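Local coordinates for thrombomodulin (Homo sapiens, PDB 1DX5), which acts as an endothelial cell receptor and as a cofactor for thrombin activation of protein C, starting an anticoagulant pathway, at residues A61-C65 with G74-T78; G87-G91 with F100-C104. All coordinates share one frame; numbering follows the deposited sequence.

Contacts 1 and 2 lie in consecutive EGF-like modules: the fifth, which holds 61-65 and 74-78, and the calcium-binding sixth, which holds 87-91 and 100-104. They follow one another along the chain without touching; their centres are about 27 Å apart and their nearest atoms about 11 Å. Each is closed by a disulfide, Cys65-Cys77 in contact 1 and Cys89-Cys102 in contact 2. In contact 1 Phe75 meets the sulfur of a second bridge, Cys55-Cys63; in contact 2 Phe100 reaches Cys89 of the closing bridge itself. The calcium ion is bound by the sixth module, about 5 Å from the side chain of Phe100 and about 11 Å from that of Cys77, and its ligands include Asp79, which directly follows contact 1.

Contact 1. Residues A61-C65 with G74-T78; sequences ASCEC and GFICT
Cys65 and Cys77 both set SG anti to the carbonyl carbon, beside the backbone N (chi1 -75° and -65°), and from these matching positions the two sulfurs meet in a disulfide, Cys65 SG to Cys77 SG 2.0 Å, with a left-handed twist about the S-S bond of -91°. The bridge holds Cys65 CB 3.8 Å from Cys77 CB. The peptide before it lies close alongside, with Glu64 O 3.4 Å from Cys77 SG. At the other end of the contact Phe75 also turns its CG beside its own N, which sends the ring toward 61-65. Phe75 CD1 comes to Cys63 SG at 3.6 Å, an oblique sulfur-aromatic contact with the sulfur 4.8 Å from the centre of the Phe75 ring. The next ring atom, Phe75 CE1, meets the Ala61 CB methyl at 3.9 Å, again obliquely. The Phe75 backbone takes a positive phi where Phe75 and Ile76 together face Asp72, a G1 beta bulge at the entry to strand 76-79.

The module is the fifth EGF-like domain, whose cysteines pair in sequence order, Cys46-Cys51, Cys55-Cys63 and Cys65-Cys77, instead of the crossed first-to-third, second-to-fourth order of most EGF domains; Cys65-Cys77 closes its last loop. No hydrogen bond joins the two segments directly, because strand 50-55 runs between them: Glu64 pairs with Asp54 and Cys77 with Cys51 through the backbone, and both Cys63 and Cys77 rest on Ala53. Cys63 SG is itself tied to Cys55. Cys63 and Cys65 point toward 74-78, whereas Glu64 points away, and its OE1 is hydrogen-bonded to a polar side chain on the chain of another protein.

Contact 2. Residues G87-G91 with F100-C104; sequences GFCSG and FECIC
Phe88 turns the edge of its ring toward the face of Phe100, an offset edge-to-face pair with the planes at 60° and the ring centres of Phe88 and Phe100 5.9 Å apart. The nearest ring atoms are Phe88 CD1 and Phe100 CE1, at 4.1 Å. Closer in, the Phe88 CB methylene sits over that face, 4.2 Å from the centre of the Phe100 ring, in a CH-pi contact, before the rest of the side chain leads away. Phe100 CG stands between its backbone N and carbonyl carbon (chi1 63°), which swings the ring out over 87-91, where Phe100 CE2 comes 4.0 Å from Cys89 CB. The ring thus lies against both the aromatic side chain and the start of the disulfide.

Cys89 and Cys102 each put SG beside the carbonyl carbon and join at 2.0 Å (Cys89 SG to Cys102 SG) with a right-handed S-S torsion of 85°. This is the second-to-fourth bridge of the classical EGF pattern, linking the loop after helix 82-85 to strand 100-103 of the sixth, calcium-binding domain. Beyond it Gly91 CA directs a CA-H...O contact at Ile103 O, 3.5 Å away.

Phe88 and Phe100 both also touch Glu82, one of the calcium ligands. Across the contact there is no conventional hydrogen bond: the loop is held to the strand, close to the calcium site, mainly by the disulfide and by aromatic packing, with the CA-H...O contact as a weak polar addition.

Contact 1. Residues A61-C65 with G74-T78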
# COMPACT_ATOMS: atom_id res chain seq x y z
N ALA E 61 14.94 -6.67 10.63
CA ALA E 61 13.49 -6.58 10.44
C ALA E 61 12.85 -7.40 9.32
O ALA E 61 11.81 -7.00 8.78
CB ALA E 61 13.07 -5.10 10.34
N SER E 62 13.45 -8.51 8.93
CA SER E 62 12.82 -9.34 7.89
C SER E 62 12.12 -10.48 8.63
O SER E 62 12.77 -11.45 9.09
CB SER E 62 13.85 -9.88 6.90
OG SER E 62 13.22 -10.73 5.95
N CYS E 63 10.81 -10.36 8.77
CA CYS E 63 10.00 -11.32 9.50
C CYS E 63 8.93 -12.04 8.70
O CYS E 63 8.38 -11.49 7.74
CB CYS E 63 9.38 -10.64 10.70
SG CYS E 63 10.58 -9.79 11.77
N GLU E 64 8.60 -13.25 9.15
CA GLU E 64 7.57 -14.09 8.54
C GLU E 64 6.48 -14.41 9.55
O GLU E 64 6.72 -14.48 10.75
CB GLU E 64 8.17 -15.44 8.08
CG GLU E 64 9.43 -15.35 7.23
CD GLU E 64 9.18 -14.70 5.78
OE1 GLU E 64 8.10 -14.92 5.19
OE2 GLU E 64 10.10 -14.01 5.29
N CYS E 65 5.27 -14.61 9.05
CA CYS E 65 4.13 -14.97 9.89
C CYS E 65 3.39 -16.05 9.16
O CYS E 65 3.42 -16.09 7.93
CB CYS E 65 3.16 -13.79 10.05
SG CYS E 65 3.70 -12.49 11.17
N GLY E 74 6.20 -4.92 17.98
CA GLY E 74 7.10 -5.78 18.72
C GLY E 74 7.44 -7.03 17.94
O GLY E 74 7.82 -8.04 18.53
N PHE E 75 7.31 -6.95 16.61
CA PHE E 75 7.61 -8.07 15.71
C PHE E 75 6.85 -9.32 16.14
O PHE E 75 7.41 -10.42 16.29
CB PHE E 75 9.12 -8.32 15.63
CG PHE E 75 9.90 -7.13 15.14
CD1 PHE E 75 9.94 -6.82 13.79
CD2 PHE E 75 10.59 -6.32 16.03
CE1 PHE E 75 10.66 -5.72 13.34
CE2 PHE E 75 11.31 -5.22 15.59
CZ PHE E 75 11.34 -4.92 14.24
N ILE E 76 5.55 -9.15 16.31
CA ILE E 76 4.68 -10.24 16.73
C ILE E 76 3.64 -10.50 15.66
O ILE E 76 3.13 -9.57 15.06
CB ILE E 76 3.96 -9.92 18.06
CG1 ILE E 76 5.00 -9.64 19.14
CG2 ILE E 76 3.12 -11.09 18.50
CD1 ILE E 76 4.41 -9.12 20.41
N CYS E 77 3.33 -11.76 15.43
CA CYS E 77 2.32 -12.14 14.46
C CYS E 77 1.00 -12.24 15.20
O CYS E 77 0.87 -13.02 16.15
CB CYS E 77 2.67 -13.49 13.85
SG CYS E 77 4.20 -13.49 12.87
N THR E 78 0.02 -11.46 14.77
CA THR E 78 -1.29 -11.47 15.41
C THR E 78 -2.35 -12.02 14.44
O THR E 78 -2.25 -11.85 13.22
CB THR E 78 -1.65 -10.06 15.94
OG1 THR E 78 -2.89 -10.12 16.66
CG2 THR E 78 -1.81 -9.09 14.80

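Contact 2. Residues G87-G91 with F100-C104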
# COMPACT_ATOMS: atom_id res chain seq x y z
N GLY E 87 -15.82 -9.71 4.31
CA GLY E 87 -15.34 -10.04 2.97
C GLY E 87 -14.78 -11.43 2.76
O GLY E 87 -14.53 -11.83 1.62
N PHE E 88 -14.57 -12.19 3.84
CA PHE E 88 -14.02 -13.54 3.74
C PHE E 88 -15.08 -14.63 3.74
O PHE E 88 -14.89 -15.70 3.16
CB PHE E 88 -13.05 -13.82 4.89
CG PHE E 88 -11.74 -13.09 4.77
CD1 PHE E 88 -10.69 -13.62 4.03
CD2 PHE E 88 -11.56 -11.86 5.42
CE1 PHE E 88 -9.47 -12.95 3.94
CE2 PHE E 88 -10.36 -11.19 5.33
CZ PHE E 88 -9.31 -11.72 4.59
N CYS E 89 -16.18 -14.35 4.43
CA CYS E 89 -17.29 -15.28 4.55
C CYS E 89 -18.63 -14.54 4.49
O CYS E 89 -18.86 -13.60 5.24
CB CYS E 89 -17.16 -16.03 5.88
SG CYS E 89 -18.51 -17.18 6.30
N SER E 90 -19.49 -14.96 3.56
CA SER E 90 -20.81 -14.36 3.39
C SER E 90 -21.88 -15.00 4.29
O SER E 90 -22.92 -14.41 4.56
CB SER E 90 -21.23 -14.40 1.92
OG SER E 90 -21.05 -15.69 1.37
N GLY E 91 -21.60 -16.21 4.76
CA GLY E 91 -22.52 -16.90 5.65
C GLY E 91 -22.16 -16.65 7.11
O GLY E 91 -21.73 -15.55 7.46
N PHE E 100 -10.40 -19.40 9.55
CA PHE E 100 -11.76 -19.13 10.00
C PHE E 100 -12.69 -20.22 9.49
O PHE E 100 -12.37 -20.94 8.54
CB PHE E 100 -12.24 -17.77 9.46
CG PHE E 100 -12.32 -17.69 7.94
CD1 PHE E 100 -11.18 -17.38 7.19
CD2 PHE E 100 -13.52 -17.95 7.28
CE1 PHE E 100 -11.25 -17.33 5.80
CE2 PHE E 100 -13.60 -17.91 5.89
CZ PHE E 100 -12.46 -17.60 5.14
N GLU E 101 -13.83 -20.39 10.17
CA GLU E 101 -14.82 -21.37 9.74
C GLU E 101 -16.02 -20.63 9.15
O GLU E 101 -16.57 -19.72 9.76
CB GLU E 101 -15.29 -22.25 10.89
CG GLU E 101 -16.13 -23.41 10.40
CD GLU E 101 -17.00 -24.08 11.57
OE1 GLU E 101 -17.11 -23.48 12.66
OE2 GLU E 101 -17.54 -25.18 11.34
N CYS E 102 -16.40 -21.02 7.94
CA CYS E 102 -17.51 -20.38 7.26
C CYS E 102 -18.61 -21.41 7.05
O CYS E 102 -18.39 -22.47 6.46
CB CYS E 102 -17.05 -19.81 5.92
SG CYS E 102 -18.26 -18.76 5.05
N ILE E 103 -19.77 -21.15 7.65
CA ILE E 103 -20.91 -22.03 7.51
C ILE E 103 -21.76 -21.53 6.34
O ILE E 103 -22.13 -20.35 6.30
CB ILE E 103 -21.78 -22.10 8.80
CG1 ILE E 103 -21.08 -22.92 9.90
CG2 ILE E 103 -23.10 -22.79 8.50
CD1 ILE E 103 -19.98 -22.20 10.60
N CYS E 104 -22.02 -22.42 5.39
CA CYS E 104 -22.82 -22.06 4.22
C CYS E 104 -24.06 -22.93 4.07
O CYS E 104 -24.02 -24.13 4.36
CB CYS E 104 -21.95 -22.14 2.97
SG CYS E 104 -20.43 -21.14 3.11